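PDB 6Q1S: probable amino acid aminotransferase from Mycobacterium tuberculosis, which belongs to the class IV aminotransferases and binds 4'-deoxy-4'-aminopyridoxal-5'-phosphate and 2-oxoglutaric acid in its pocket. Local coordinates for residues L37-R42 with A285-D290; L205-P210 with A222-A227; T218-L223 with C234-L239; Q248-V253 with A260-L265. All blocks are in the same frame, centred on the assembly; numbering follows the deposited sequence.

Interaction 1. Residues L37-R42 with A285-D290; sequences LVRDGR and AAIVSD
Ile287 and Arg39 cross at about a right angle, the delta methyl of the isoleucine touching the end of the arginine. CD1 of Ile287 lies 3.3 Å from NH1 of Arg39 and 3.8 Å from its CZ, and it reaches the aliphatic part too, at 3.8 Å from Arg39 CD. The arginine leaves the strand fully extended through its first two torsions and then bends at chi3 (-81°), which turns the guanidinium across the methyl. In Ile287, a chi1 of 59° sets CG1 over the main chain, and the side chain carries CD1 out toward the arginine. An isoleucine suits this place because its delta methyl can meet both the apolar stem and the flat end of Arg39. Leu37 adds a looser apolar contact, with its CD2 4.4 Å from Ile287 CD1. The charge of Arg39 is answered by Glu88 and Asp284, so the methyl packs on a guanidinium already held by two carboxylates.

A turn shapes each of the two segments. Arg39 to Arg42 form a type I' turn, across whose ends Arg39 N donates to Arg42 O at 3.0 Å; Asp40 and Gly41 both have positive phi there, which glycine, with no side chain, adopts easily. Ala286 to Ser289 form a type I turn in which Ala286 O accepts two bonds, from Ser289 N at 3.0 Å and from Ser289 OG at 2.6 Å.

Leu258 of strand 258-265 touches Leu37, Arg39 and Ile287 alike. Helix 218-229 packs on Ala286 and Ser289, while helix 67-84 meets Val38, so the contact joins strand 31-39 to the C-terminal end of the chain, at helix 275-286.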
loop_
_atom_site.group_PDB
_atom_site.type_symbol
_atom_site.label_atom_id
_atom_site.label_comp_id
_atom_site.label_asym_id
_atom_site.label_seq_id
_atom_site.Cartn_x
_atom_site.Cartn_y
_atom_site.Cartn_z
ATOM N N LEU B 37 5.571 -20.625 -6.949
ATOM C CA LEU B 37 6.845 -21.320 -6.845
ATOM C C LEU B 37 6.977 -22.316 -7.989
ATOM O O LEU B 37 6.069 -23.119 -8.228
ATOM C CB LEU B 37 6.969 -22.037 -5.500
ATOM C CG LEU B 37 8.249 -22.842 -5.265
ATOM C CD1 LEU B 37 9.432 -21.921 -5.010
ATOM C CD2 LEU B 37 8.060 -23.812 -4.110
ATOM N N VAL B 38 8.097 -22.253 -8.699
ATOM C CA VAL B 38 8.426 -23.235 -9.724
ATOM C C VAL B 38 9.286 -24.314 -9.080
ATOM O O VAL B 38 10.387 -24.033 -8.596
ATOM C CB VAL B 38 9.150 -22.585 -10.913
ATOM C CG1 VAL B 38 9.647 -23.653 -11.876
ATOM C CG2 VAL B 38 8.226 -21.616 -11.630
ATOM N N ARG B 39 8.786 -25.548 -9.075
ATOM C CA ARG B 39 9.496 -26.663 -8.464
ATOM C C ARG B 39 9.318 -27.902 -9.325
ATOM O O ARG B 39 8.190 -28.257 -9.681
ATOM C CB ARG B 39 8.997 -26.933 -7.037
ATOM C CG ARG B 39 9.482 -28.254 -6.458
ATOM C CD ARG B 39 8.915 -28.514 -5.069
ATOM N NE ARG B 39 9.650 -27.796 -4.029
ATOM C CZ ARG B 39 9.477 -27.986 -2.724
ATOM N NH1 ARG B 39 8.595 -28.876 -2.292
ATOM N NH2 ARG B 39 10.193 -27.291 -1.850
ATOM N N ASP B 40 10.438 -28.546 -9.658
ATOM C CA ASP B 40 10.451 -29.789 -10.429
ATOM C C ASP B 40 9.717 -29.630 -11.759
ATOM O O ASP B 40 8.857 -30.434 -12.126
ATOM C CB ASP B 40 9.875 -30.953 -9.616
ATOM C CG ASP B 40 10.744 -31.319 -8.426
ATOM O OD1 ASP B 40 10.449 -32.334 -7.761
ATOM O OD2 ASP B 40 11.711 -30.580 -8.144
ATOM N N GLY B 41 10.059 -28.566 -12.481
ATOM C CA GLY B 41 9.644 -28.401 -13.857
ATOM C C GLY B 41 8.318 -27.711 -14.089
ATOM O O GLY B 41 7.927 -27.550 -15.252
ATOM N N ARG B 42 7.625 -27.271 -13.040
ATOM C CA ARG B 42 6.309 -26.674 -13.220
ATOM C C ARG B 42 6.010 -25.705 -12.086
ATOM O O ARG B 42 6.470 -25.888 -10.954
ATOM C CB ARG B 42 5.216 -27.750 -13.284
ATOM C CG ARG B 42 4.996 -28.333 -14.669
ATOM C CD ARG B 42 4.558 -29.784 -14.596
ATOM N NE ARG B 42 3.176 -29.920 -14.147
ATOM C CZ ARG B 42 2.592 -31.083 -13.877
ATOM N NH1 ARG B 42 1.328 -31.115 -13.476
ATOM N NH2 ARG B 42 3.276 -32.212 -14.001
ATOM N N ALA B 285 3.472 -32.017 -0.160
ATOM C CA ALA B 285 2.412 -32.635 -0.946
ATOM C C ALA B 285 1.309 -31.647 -1.303
ATOM O O ALA B 285 0.585 -31.872 -2.277
ATOM C CB ALA B 285 1.820 -33.827 -0.196
ATOM N N ALA B 286 1.167 -30.560 -0.542
ATOM C CA ALA B 286 0.117 -29.586 -0.824
ATOM C C ALA B 286 0.370 -28.866 -2.144
ATOM O O ALA B 286 -0.531 -28.751 -2.984
ATOM C CB ALA B 286 0.012 -28.585 0.325
ATOM N N ILE B 287 1.598 -28.382 -2.349
ATOM C CA ILE B 287 1.926 -27.621 -3.549
ATOM C C ILE B 287 1.946 -28.476 -4.803
ATOM O O ILE B 287 1.993 -27.934 -5.913
ATOM C CB ILE B 287 3.293 -26.931 -3.368
ATOM C CG1 ILE B 287 4.369 -27.982 -3.096
ATOM C CG2 ILE B 287 3.230 -25.912 -2.243
ATOM C CD1 ILE B 287 5.777 -27.469 -3.213
ATOM N N VAL B 288 1.905 -29.798 -4.653
ATOM C CA VAL B 288 1.815 -30.735 -5.764
ATOM C C VAL B 288 0.478 -31.460 -5.774
ATOM O O VAL B 288 0.237 -32.308 -6.646
ATOM C CB VAL B 288 2.997 -31.730 -5.733
ATOM C CG1 VAL B 288 3.074 -32.597 -6.988
ATOM C CG2 VAL B 288 4.306 -30.968 -5.571
ATOM N N SER B 289 -0.429 -31.108 -4.858
ATOM C CA SER B 289 -1.742 -31.739 -4.832
ATOM C C SER B 289 -2.520 -31.464 -6.113
ATOM O O SER B 289 -3.418 -32.235 -6.470
ATOM C CB SER B 289 -2.528 -31.246 -3.616
ATOM O OG SER B 289 -2.802 -29.858 -3.714
ATOM N N ASP B 290 -2.206 -30.362 -6.801
ATOM C CA ASP B 290 -2.796 -30.126 -8.113
ATOM C C ASP B 290 -2.344 -31.171 -9.124
ATOM O O ASP B 290 -3.102 -31.519 -10.037
ATOM C CB ASP B 290 -2.439 -28.723 -8.608
ATOM C CG ASP B 290 -0.944 -28.461 -8.588
ATOM O OD1 ASP B 290 -0.203 -29.274 -7.996
ATOM O OD2 ASP B 290 -0.511 -27.444 -9.167
#

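Interaction 2. Residues L205-P210 with A222-A227; sequences LLTPPP and ALFEVA
Phe224 reaches from the helix to Thr207 and Leu205 on the strand, and the whole contact is van der Waals in kind. Its closest approach is between a methyl and an aromatic ring: CG2 of Thr207 is 3.4 Å from CZ of Phe224 and 3.8 Å from CE2, coming at the ring obliquely. Thr207 can present its methyl because its hydroxyl is turned the other way, with OG1 trans to N (chi1 -175°) and taken up by Val190 O on the adjoining strand; the one residue serves both a polar and an apolar neighbour. The ring also meets Leu205, whose CB is 4.5 Å from CE1 of Phe224, and it packs edge-to-face with Tyr236.

One contact is purely aliphatic: CD1 of Leu205 rests 4.2 Å from CB of Ala227. The alanine offers the leucine a small apolar surface, while the phenylalanine, three residues earlier, is long enough to reach Thr207.

The two axes are 10.5 Å apart and run nearly antiparallel, at 158°. Helix 218-229 thus covers strand 204-207 before the chain enters strand 233-236, parallel to the first and paired with it: a classic beta-alpha-beta crossover.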
loop_
_atom_site.group_PDB
_atom_site.type_symbol
_atom_site.label_atom_id
_atom_site.label_comp_id
_atom_site.label_asym_id
_atom_site.label_seq_id
_atom_site.Cartn_x
_atom_site.Cartn_y
_atom_site.Cartn_z
ATOM N N LEU B 205 -4.980 -29.216 13.013
ATOM C CA LEU B 205 -4.319 -28.025 12.499
ATOM C C LEU B 205 -5.353 -26.915 12.385
ATOM O O LEU B 205 -6.452 -27.136 11.863
ATOM C CB LEU B 205 -3.673 -28.303 11.139
ATOM C CG LEU B 205 -2.677 -29.465 11.087
ATOM C CD1 LEU B 205 -2.321 -29.800 9.646
ATOM C CD2 LEU B 205 -1.428 -29.143 11.891
ATOM N N LEU B 206 -5.001 -25.728 12.865
ATOM C CA LEU B 206 -5.932 -24.613 12.913
ATOM C C LEU B 206 -5.350 -23.398 12.210
ATOM O O LEU B 206 -4.133 -23.242 12.082
ATOM C CB LEU B 206 -6.295 -24.250 14.359
ATOM C CG LEU B 206 -7.003 -25.337 15.165
ATOM C CD1 LEU B 206 -7.230 -24.878 16.595
ATOM C CD2 LEU B 206 -8.321 -25.699 14.501
ATOM N N THR B 207 -6.254 -22.532 11.759
ATOM C CA THR B 207 -5.909 -21.309 11.055
ATOM C C THR B 207 -7.023 -20.304 11.303
ATOM O O THR B 207 -8.168 -20.702 11.549
ATOM C CB THR B 207 -5.729 -21.558 9.548
ATOM O OG1 THR B 207 -5.279 -20.359 8.906
ATOM C CG2 THR B 207 -7.036 -21.993 8.917
ATOM N N PRO B 208 -6.715 -19.008 11.293
ATOM C CA PRO B 208 -7.754 -18.012 11.535
ATOM C C PRO B 208 -8.837 -18.088 10.479
ATOM O O PRO B 208 -8.585 -18.495 9.328
ATOM C CB PRO B 208 -6.987 -16.684 11.470
ATOM C CG PRO B 208 -5.612 -17.049 11.908
ATOM C CD PRO B 208 -5.365 -18.421 11.348
ATOM N N PRO B 209 -10.061 -17.703 10.823
ATOM C CA PRO B 209 -11.183 -17.848 9.896
ATOM C C PRO B 209 -11.117 -16.813 8.788
ATOM O O PRO B 209 -10.516 -15.742 8.959
ATOM C CB PRO B 209 -12.407 -17.630 10.794
ATOM C CG PRO B 209 -11.917 -16.758 11.886
ATOM C CD PRO B 209 -10.475 -17.119 12.112
ATOM N N PRO B 210 -11.728 -17.095 7.633
ATOM C CA PRO B 210 -11.537 -16.216 6.470
ATOM C C PRO B 210 -12.238 -14.875 6.576
ATOM O O PRO B 210 -11.834 -13.937 5.878
ATOM C CB PRO B 210 -12.114 -17.041 5.314
ATOM C CG PRO B 210 -13.136 -17.914 5.960
ATOM C CD PRO B 210 -12.599 -18.244 7.325
ATOM N N ALA B 222 -4.738 -25.739 0.274
ATOM C CA ALA B 222 -4.232 -26.993 -0.270
ATOM C C ALA B 222 -3.674 -27.888 0.826
ATOM O O ALA B 222 -3.765 -29.117 0.729
ATOM C CB ALA B 222 -3.166 -26.716 -1.329
ATOM N N LEU B 223 -3.098 -27.294 1.876
ATOM C CA LEU B 223 -2.651 -28.084 3.019
ATOM C C LEU B 223 -3.831 -28.738 3.721
ATOM O O LEU B 223 -3.752 -29.901 4.130
ATOM C CB LEU B 223 -1.865 -27.211 3.997
ATOM C CG LEU B 223 -1.408 -27.908 5.281
ATOM C CD1 LEU B 223 -0.362 -28.968 4.976
ATOM C CD2 LEU B 223 -0.876 -26.899 6.288
ATOM N N PHE B 224 -4.933 -28.004 3.876
ATOM C CA PHE B 224 -6.118 -28.597 4.487
ATOM C C PHE B 224 -6.654 -29.758 3.661
ATOM O O PHE B 224 -7.200 -30.714 4.218
ATOM C CB PHE B 224 -7.206 -27.541 4.682
ATOM C CG PHE B 224 -7.093 -26.782 5.976
ATOM C CD1 PHE B 224 -5.906 -26.777 6.692
ATOM C CD2 PHE B 224 -8.179 -26.084 6.485
ATOM C CE1 PHE B 224 -5.799 -26.082 7.884
ATOM C CE2 PHE B 224 -8.078 -25.387 7.676
ATOM C CZ PHE B 224 -6.886 -25.389 8.377
ATOM N N GLU B 225 -6.516 -29.696 2.337
ATOM C CA GLU B 225 -7.022 -30.777 1.501
ATOM C C GLU B 225 -6.211 -32.055 1.694
ATOM O O GLU B 225 -6.774 -33.145 1.854
ATOM C CB GLU B 225 -7.016 -30.359 0.033
ATOM C CG GLU B 225 -7.934 -29.193 -0.286
ATOM C CD GLU B 225 -7.981 -28.897 -1.774
ATOM O OE1 GLU B 225 -8.673 -27.934 -2.172
ATOM O OE2 GLU B 225 -7.311 -29.620 -2.546
ATOM N N VAL B 226 -4.882 -31.947 1.661
ATOM C CA VAL B 226 -4.056 -33.144 1.775
ATOM C C VAL B 226 -4.105 -33.691 3.193
ATOM O O VAL B 226 -4.103 -34.909 3.400
ATOM C CB VAL B 226 -2.609 -32.851 1.332
ATOM C CG1 VAL B 226 -2.487 -32.937 -0.189
ATOM C CG2 VAL B 226 -2.114 -31.524 1.879
ATOM N N ALA B 227 -4.159 -32.804 4.190
ATOM C CA ALA B 227 -4.177 -33.254 5.578
ATOM C C ALA B 227 -5.500 -33.927 5.927
ATOM O O ALA B 227 -5.522 -34.936 6.641
ATOM C CB ALA B 227 -3.909 -32.076 6.514
#

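Interaction 3. Residues T218-L223 with C234-L239; sequences TTQQAL and CDYRAL. With PMP (4'-deoxy-4'-aminopyridoxal-5'-phosphate), chain G.
Gln220 and Tyr236 meet through one bond that joins a buried amide to a phenol, although helix and strand otherwise barely touch here. NE2 of Gln220 donates to OH of Tyr236 over 3.3 Å, fairly straight at 161°, and the hydroxyl lies close to the amide plane. The amide and ring planes stand 84° apart. Gln220 leaves the helix stretched out through its first torsion and bends at chi2 (-90°), which brings the amide round to the tyrosine; a long, polar side chain suits the reach. Tyr236 arrives from the opposite direction.

Helix 218-229 and strand 233-236 are the last two elements of a beta-alpha-beta unit, and the helix begins at the pocket of 4'-deoxy-4'-aminopyridoxal-5'-phosphate. There the first turn grips its phosphate. Thr219 binds O2P through both OG1, at 2.7 Å, and its backbone N, at 3.2 Å. Thr218 does likewise for O3P, with N at 3.3 Å; its OG1 bond, modelled at 2.5 Å, is so short that its exact length is doubtful. Threonine suits both positions, since each offers a hydroxyl beside a backbone N-H not used within the helix, and the positive end of the helix dipole probably helps to hold the anion. Ser255 OG, Tyr155 OH, Arg52 NH2 and Arg187 O also hydrogen-bond the ligand.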
loop_
_atom_site.group_PDB
_atom_site.type_symbol
_atom_site.label_atom_id
_atom_site.label_comp_id
_atom_site.label_asym_id
_atom_site.label_seq_id
_atom_site.Cartn_x
_atom_site.Cartn_y
_atom_site.Cartn_z
ATOM N N THR B 218 -3.363 -19.694 -0.402
ATOM C CA THR B 218 -3.456 -20.797 -1.352
ATOM C C THR B 218 -2.786 -22.044 -0.794
ATOM O O THR B 218 -3.296 -23.159 -0.957
ATOM C CB THR B 218 -2.815 -20.405 -2.686
ATOM O OG1 THR B 218 -1.441 -20.063 -2.474
ATOM C CG2 THR B 218 -3.536 -19.214 -3.295
ATOM N N THR B 219 -1.644 -21.871 -0.127
ATOM C CA THR B 219 -0.947 -23.012 0.455
ATOM C C THR B 219 -1.724 -23.596 1.627
ATOM O O THR B 219 -1.754 -24.818 1.810
ATOM C CB THR B 219 0.456 -22.604 0.901
ATOM O OG1 THR B 219 1.036 -21.729 -0.073
ATOM C CG2 THR B 219 1.338 -23.835 1.041
ATOM N N GLN B 220 -2.351 -22.739 2.440
ATOM C CA GLN B 220 -3.092 -23.235 3.596
ATOM C C GLN B 220 -4.277 -24.091 3.169
ATOM O O GLN B 220 -4.518 -25.161 3.743
ATOM C CB GLN B 220 -3.558 -22.064 4.463
ATOM C CG GLN B 220 -4.503 -22.458 5.595
ATOM C CD GLN B 220 -5.964 -22.418 5.193
ATOM O OE1 GLN B 220 -6.479 -21.383 4.773
ATOM N NE2 GLN B 220 -6.637 -23.555 5.309
ATOM N N GLN B 221 -5.027 -23.645 2.160
ATOM C CA GLN B 221 -6.190 -24.409 1.719
ATOM C C GLN B 221 -5.775 -25.743 1.115
ATOM O O GLN B 221 -6.393 -26.777 1.394
ATOM C CB GLN B 221 -7.011 -23.597 0.718
ATOM C CG GLN B 221 -7.590 -22.318 1.290
ATOM C CD GLN B 221 -8.548 -21.636 0.332
ATOM O OE1 GLN B 221 -9.206 -22.291 -0.479
ATOM N NE2 GLN B 221 -8.629 -20.314 0.419
ATOM N N ALA B 222 -4.738 -25.739 0.274
ATOM C CA ALA B 222 -4.232 -26.993 -0.270
ATOM C C ALA B 222 -3.674 -27.888 0.826
ATOM O O ALA B 222 -3.765 -29.117 0.729
ATOM C CB ALA B 222 -3.166 -26.716 -1.329
ATOM N N LEU B 223 -3.098 -27.294 1.876
ATOM C CA LEU B 223 -2.651 -28.084 3.019
ATOM C C LEU B 223 -3.831 -28.738 3.721
ATOM O O LEU B 223 -3.752 -29.901 4.130
ATOM C CB LEU B 223 -1.865 -27.211 3.997
ATOM C CG LEU B 223 -1.408 -27.908 5.281
ATOM C CD1 LEU B 223 -0.362 -28.968 4.976
ATOM C CD2 LEU B 223 -0.876 -26.899 6.288
ATOM N N CYS B 234 -9.021 -30.417 10.445
ATOM C CA CYS B 234 -8.688 -29.014 10.266
ATOM C C CYS B 234 -9.947 -28.171 10.403
ATOM O O CYS B 234 -11.047 -28.613 10.058
ATOM C CB CYS B 234 -8.025 -28.777 8.907
ATOM S SG CYS B 234 -6.731 -29.982 8.518
ATOM N N ASP B 235 -9.781 -26.953 10.909
ATOM C CA ASP B 235 -10.924 -26.087 11.156
ATOM C C ASP B 235 -10.447 -24.645 11.256
ATOM O O ASP B 235 -9.255 -24.374 11.428
ATOM C CB ASP B 235 -11.668 -26.507 12.431
ATOM C CG ASP B 235 -13.045 -25.879 12.542
ATOM O OD1 ASP B 235 -13.185 -24.865 13.261
ATOM O OD2 ASP B 235 -13.981 -26.389 11.893
ATOM N N TYR B 236 -11.397 -23.723 11.132
ATOM C CA TYR B 236 -11.135 -22.293 11.209
ATOM C C TYR B 236 -11.664 -21.803 12.548
ATOM O O TYR B 236 -12.873 -21.855 12.796
ATOM C CB TYR B 236 -11.790 -21.542 10.048
ATOM C CG TYR B 236 -11.280 -21.964 8.688
ATOM C CD1 TYR B 236 -10.322 -21.212 8.025
ATOM C CD2 TYR B 236 -11.737 -23.126 8.080
ATOM C CE1 TYR B 236 -9.845 -21.595 6.788
ATOM C CE2 TYR B 236 -11.267 -23.516 6.842
ATOM C CZ TYR B 236 -10.319 -22.747 6.201
ATOM O OH TYR B 236 -9.843 -23.129 4.967
ATOM N N ARG B 237 -10.763 -21.332 13.405
ATOM C CA ARG B 237 -11.110 -20.963 14.766
ATOM C C ARG B 237 -10.543 -19.589 15.088
ATOM O O ARG B 237 -9.658 -19.077 14.398
ATOM C CB ARG B 237 -10.583 -21.988 15.783
ATOM C CG ARG B 237 -11.040 -23.423 15.545
ATOM C CD ARG B 237 -11.225 -24.168 16.859
ATOM N NE ARG B 237 -10.993 -25.605 16.724
ATOM C CZ ARG B 237 -11.877 -26.476 16.245
ATOM N NH1 ARG B 237 -13.071 -26.064 15.842
ATOM N NH2 ARG B 237 -11.561 -27.762 16.168
ATOM N N ALA B 238 -11.102 -18.974 16.124
ATOM C CA ALA B 238 -10.581 -17.714 16.644
ATOM C C ALA B 238 -9.386 -18.028 17.535
ATOM O O ALA B 238 -9.546 -18.441 18.685
ATOM C CB ALA B 238 -11.661 -16.957 17.407
ATOM N N LEU B 239 -8.178 -17.828 17.012
ATOM C CA LEU B 239 -6.968 -18.126 17.764
ATOM C C LEU B 239 -6.511 -16.882 18.508
ATOM O O LEU B 239 -6.609 -15.763 17.995
ATOM C CB LEU B 239 -5.834 -18.628 16.861
ATOM C CG LEU B 239 -5.833 -19.998 16.169
ATOM C CD1 LEU B 239 -7.008 -20.218 15.249
ATOM C CD2 LEU B 239 -4.530 -20.176 15.399
HETATM N N1 PMP G . -0.878 -13.357 3.877
HETATM C C2 PMP G . -0.281 -12.346 3.203
HETATM C C2A PMP G . -0.497 -10.919 3.637
HETATM C C3 PMP G . 0.588 -12.637 2.034
HETATM O O3 PMP G . 1.199 -11.638 1.340
HETATM C C4 PMP G . 0.765 -14.055 1.653
HETATM C C4A PMP G . 1.628 -14.455 0.480
HETATM N N4A PMP G . 3.018 -14.033 0.728
HETATM C C5 PMP G . 0.057 -15.068 2.472
HETATM C C6 PMP G . -0.729 -14.651 3.543
HETATM C C5A PMP G . 0.187 -16.538 2.142
HETATM O O4P PMP G . -0.427 -16.799 0.881
HETATM P P PMP G . 0.132 -17.966 -0.078
HETATM O O1P PMP G . 1.566 -17.650 -0.429
HETATM O O2P PMP G . 0.053 -19.282 0.660
HETATM O O3P PMP G . -0.707 -18.021 -1.331
#

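Interaction 4. Residues Q248-V253 with A260-L265; sequences QGIWLV and ARVHTL
A beta hairpin brings Trp251 opposite Arg261 and Leu252 opposite Ala260 on neighbouring antiparallel strands. Trp251 and Arg261 form the non-hydrogen-bonded pair; Leu252 and Ala260 form the hydrogen-bonded one, with Leu252 N to Ala260 O at 3.0 Å and a weak return bond from Ala260 N to Leu252 O. Val262 N gives Ile250 O a short bond of 2.7 Å. No direct return bond joins Ile250 N to Val262 O: a water stands between them, accepting from Ile250 N at 2.8 Å and donating to Val262 O at 2.7 Å, with a further weak bond from Arg261 NH2.

On one face the aliphatic part of Arg261 lies over the indole. Arg261 CG, 3.5 Å from Trp251 NE1, stands above the five-membered ring, 29° off the normal through its centre, which makes a CH-pi contact. A trans chi1 (-161°) first runs the arginine over the ring; the bend at chi3 then leads the guanidinium away from it. The absence of a side chain at Gly249 lets its backbone lie against the same ring face; Phe279 stacks on the tryptophan.

The other face is apolar. Ile250 CB meets Val262 CB at 3.9 Å, and Leu252 CG meets Val262 CG2 at 4.0 Å. Branched residues suit this buried side, which Ile174 of strand 172-176, in the same curled sheet, also touches. From beyond the corner at His263, Leu265 CD2 reaches back to Ile250 CD1 at 4.1 Å. Such a two-stranded antiparallel hairpin is one element of the mixed sheet of the class IV aminotransferase fold, and here its Val253 reaches the 4'-deoxy-4'-aminopyridoxal-5'-phosphate pocket.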
loop_
_atom_site.group_PDB
_atom_site.type_symbol
_atom_site.label_atom_id
_atom_site.label_comp_id
_atom_site.label_asym_id
_atom_site.label_seq_id
_atom_site.Cartn_x
_atom_site.Cartn_y
_atom_site.Cartn_z
ATOM N N GLN B 248 1.372 -27.480 19.315
ATOM C CA GLN B 248 2.484 -28.363 19.034
ATOM C C GLN B 248 3.471 -27.734 18.063
ATOM O O GLN B 248 4.634 -28.154 18.014
ATOM C CB GLN B 248 1.981 -29.688 18.476
ATOM N N GLY B 249 3.031 -26.746 17.289
ATOM C CA GLY B 249 3.895 -26.041 16.366
ATOM C C GLY B 249 3.196 -24.855 15.737
ATOM O O GLY B 249 1.969 -24.852 15.617
ATOM N N ILE B 250 3.961 -23.840 15.348
ATOM C CA ILE B 250 3.449 -22.701 14.599
ATOM C C ILE B 250 4.256 -22.603 13.317
ATOM O O ILE B 250 5.483 -22.740 13.338
ATOM C CB ILE B 250 3.535 -21.377 15.387
ATOM C CG1 ILE B 250 3.019 -21.545 16.816
ATOM C CG2 ILE B 250 2.764 -20.277 14.671
ATOM C CD1 ILE B 250 3.275 -20.323 17.678
ATOM N N TRP B 251 3.572 -22.364 12.205
ATOM C CA TRP B 251 4.230 -22.216 10.917
ATOM C C TRP B 251 3.694 -20.990 10.204
ATOM O O TRP B 251 2.504 -20.675 10.293
ATOM C CB TRP B 251 4.022 -23.445 10.033
ATOM C CG TRP B 251 4.574 -24.694 10.619
ATOM C CD1 TRP B 251 5.813 -25.222 10.411
ATOM C CD2 TRP B 251 3.907 -25.576 11.523
ATOM N NE1 TRP B 251 5.957 -26.384 11.126
ATOM C CE2 TRP B 251 4.800 -26.624 11.819
ATOM C CE3 TRP B 251 2.639 -25.584 12.110
ATOM C CZ2 TRP B 251 4.466 -27.668 12.675
ATOM C CZ3 TRP B 251 2.309 -26.618 12.957
ATOM C CH2 TRP B 251 3.218 -27.648 13.233
ATOM N N LEU B 252 4.584 -20.304 9.500
ATOM C CA LEU B 252 4.216 -19.200 8.624
ATOM C C LEU B 252 4.224 -19.762 7.208
ATOM O O LEU B 252 5.285 -19.969 6.612
ATOM C CB LEU B 252 5.176 -18.030 8.798
ATOM C CG LEU B 252 5.162 -17.490 10.228
ATOM C CD1 LEU B 252 6.238 -16.453 10.413
ATOM C CD2 LEU B 252 3.794 -16.915 10.568
ATOM N N VAL B 253 3.035 -20.031 6.683
ATOM C CA VAL B 253 2.868 -20.738 5.422
ATOM C C VAL B 253 2.635 -19.739 4.298
ATOM O O VAL B 253 1.862 -18.784 4.448
ATOM C CB VAL B 253 1.706 -21.744 5.523
ATOM C CG1 VAL B 253 1.708 -22.682 4.343
ATOM C CG2 VAL B 253 1.800 -22.526 6.827
ATOM N N ALA B 260 7.695 -22.208 7.450
ATOM C CA ALA B 260 8.746 -21.787 8.370
ATOM C C ALA B 260 8.192 -21.903 9.784
ATOM O O ALA B 260 7.352 -21.095 10.194
ATOM C CB ALA B 260 9.207 -20.360 8.071
ATOM N N ARG B 261 8.651 -22.909 10.522
ATOM C CA ARG B 261 8.179 -23.099 11.886
ATOM C C ARG B 261 8.693 -21.984 12.788
ATOM O O ARG B 261 9.844 -21.555 12.677
ATOM C CB ARG B 261 8.622 -24.453 12.433
ATOM C CG ARG B 261 7.805 -24.896 13.639
ATOM C CD ARG B 261 8.286 -26.213 14.210
ATOM N NE ARG B 261 9.683 -26.139 14.618
ATOM C CZ ARG B 261 10.075 -25.848 15.854
ATOM N NH1 ARG B 261 11.366 -25.796 16.151
ATOM N NH2 ARG B 261 9.169 -25.611 16.794
ATOM N N VAL B 262 7.829 -21.515 13.684
ATOM C CA VAL B 262 8.195 -20.487 14.652
ATOM C C VAL B 262 8.755 -21.206 15.876
ATOM O O VAL B 262 8.008 -21.743 16.696
ATOM C CB VAL B 262 7.000 -19.602 15.013
ATOM C CG1 VAL B 262 7.383 -18.597 16.092
ATOM C CG2 VAL B 262 6.468 -18.893 13.774
ATOM N N HIS B 263 10.083 -21.216 16.001
ATOM C CA HIS B 263 10.732 -21.837 17.148
ATOM C C HIS B 263 10.876 -20.889 18.330
ATOM O O HIS B 263 11.105 -21.351 19.453
ATOM C CB HIS B 263 12.112 -22.382 16.753
ATOM C CG HIS B 263 13.047 -21.347 16.205
ATOM N ND1 HIS B 263 13.533 -20.305 16.964
ATOM C CD2 HIS B 263 13.593 -21.204 14.975
ATOM C CE1 HIS B 263 14.335 -19.560 16.224
ATOM N NE2 HIS B 263 14.388 -20.083 15.012
ATOM N N THR B 264 10.748 -19.584 18.102
ATOM C CA THR B 264 10.852 -18.583 19.157
ATOM C C THR B 264 9.811 -17.509 18.887
ATOM O O THR B 264 9.812 -16.899 17.814
ATOM C CB THR B 264 12.255 -17.968 19.211
ATOM O OG1 THR B 264 13.236 -19.013 19.245
ATOM C CG2 THR B 264 12.407 -17.093 20.444
ATOM N N LEU B 265 8.920 -17.292 19.849
ATOM C CA LEU B 265 7.850 -16.309 19.729
ATOM C C LEU B 265 7.997 -15.285 20.844
ATOM O O LEU B 265 7.911 -15.638 22.026
ATOM C CB LEU B 265 6.478 -16.984 19.782
ATOM C CG LEU B 265 5.265 -16.069 19.614
ATOM C CD1 LEU B 265 5.317 -15.376 18.261
ATOM C CD2 LEU B 265 3.976 -16.861 19.762
HETATM O O HOH W 1 6.354 -23.883 16.808
#

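From the N terminus, residues 37-42 come first, but their partner 285-290 lies at the far end of the chain; interaction 1 therefore closes a loop that holds all the others. Inside it, interaction 2 joins strand 204-207 to helix 218-229, and interaction 3 starts on that same helix before reaching strand 233-236. The two share Ala222 and Leu223, so their loops overlap within one beta-alpha-beta unit. Interaction 4 follows in series as a hairpin of the same sheet. Thr219 touches Val253 between interactions 3 and 4, while Ala286 packs against Ala222 and Leu223, linking the end of helix 275-286 in interaction 1 to the shared helix.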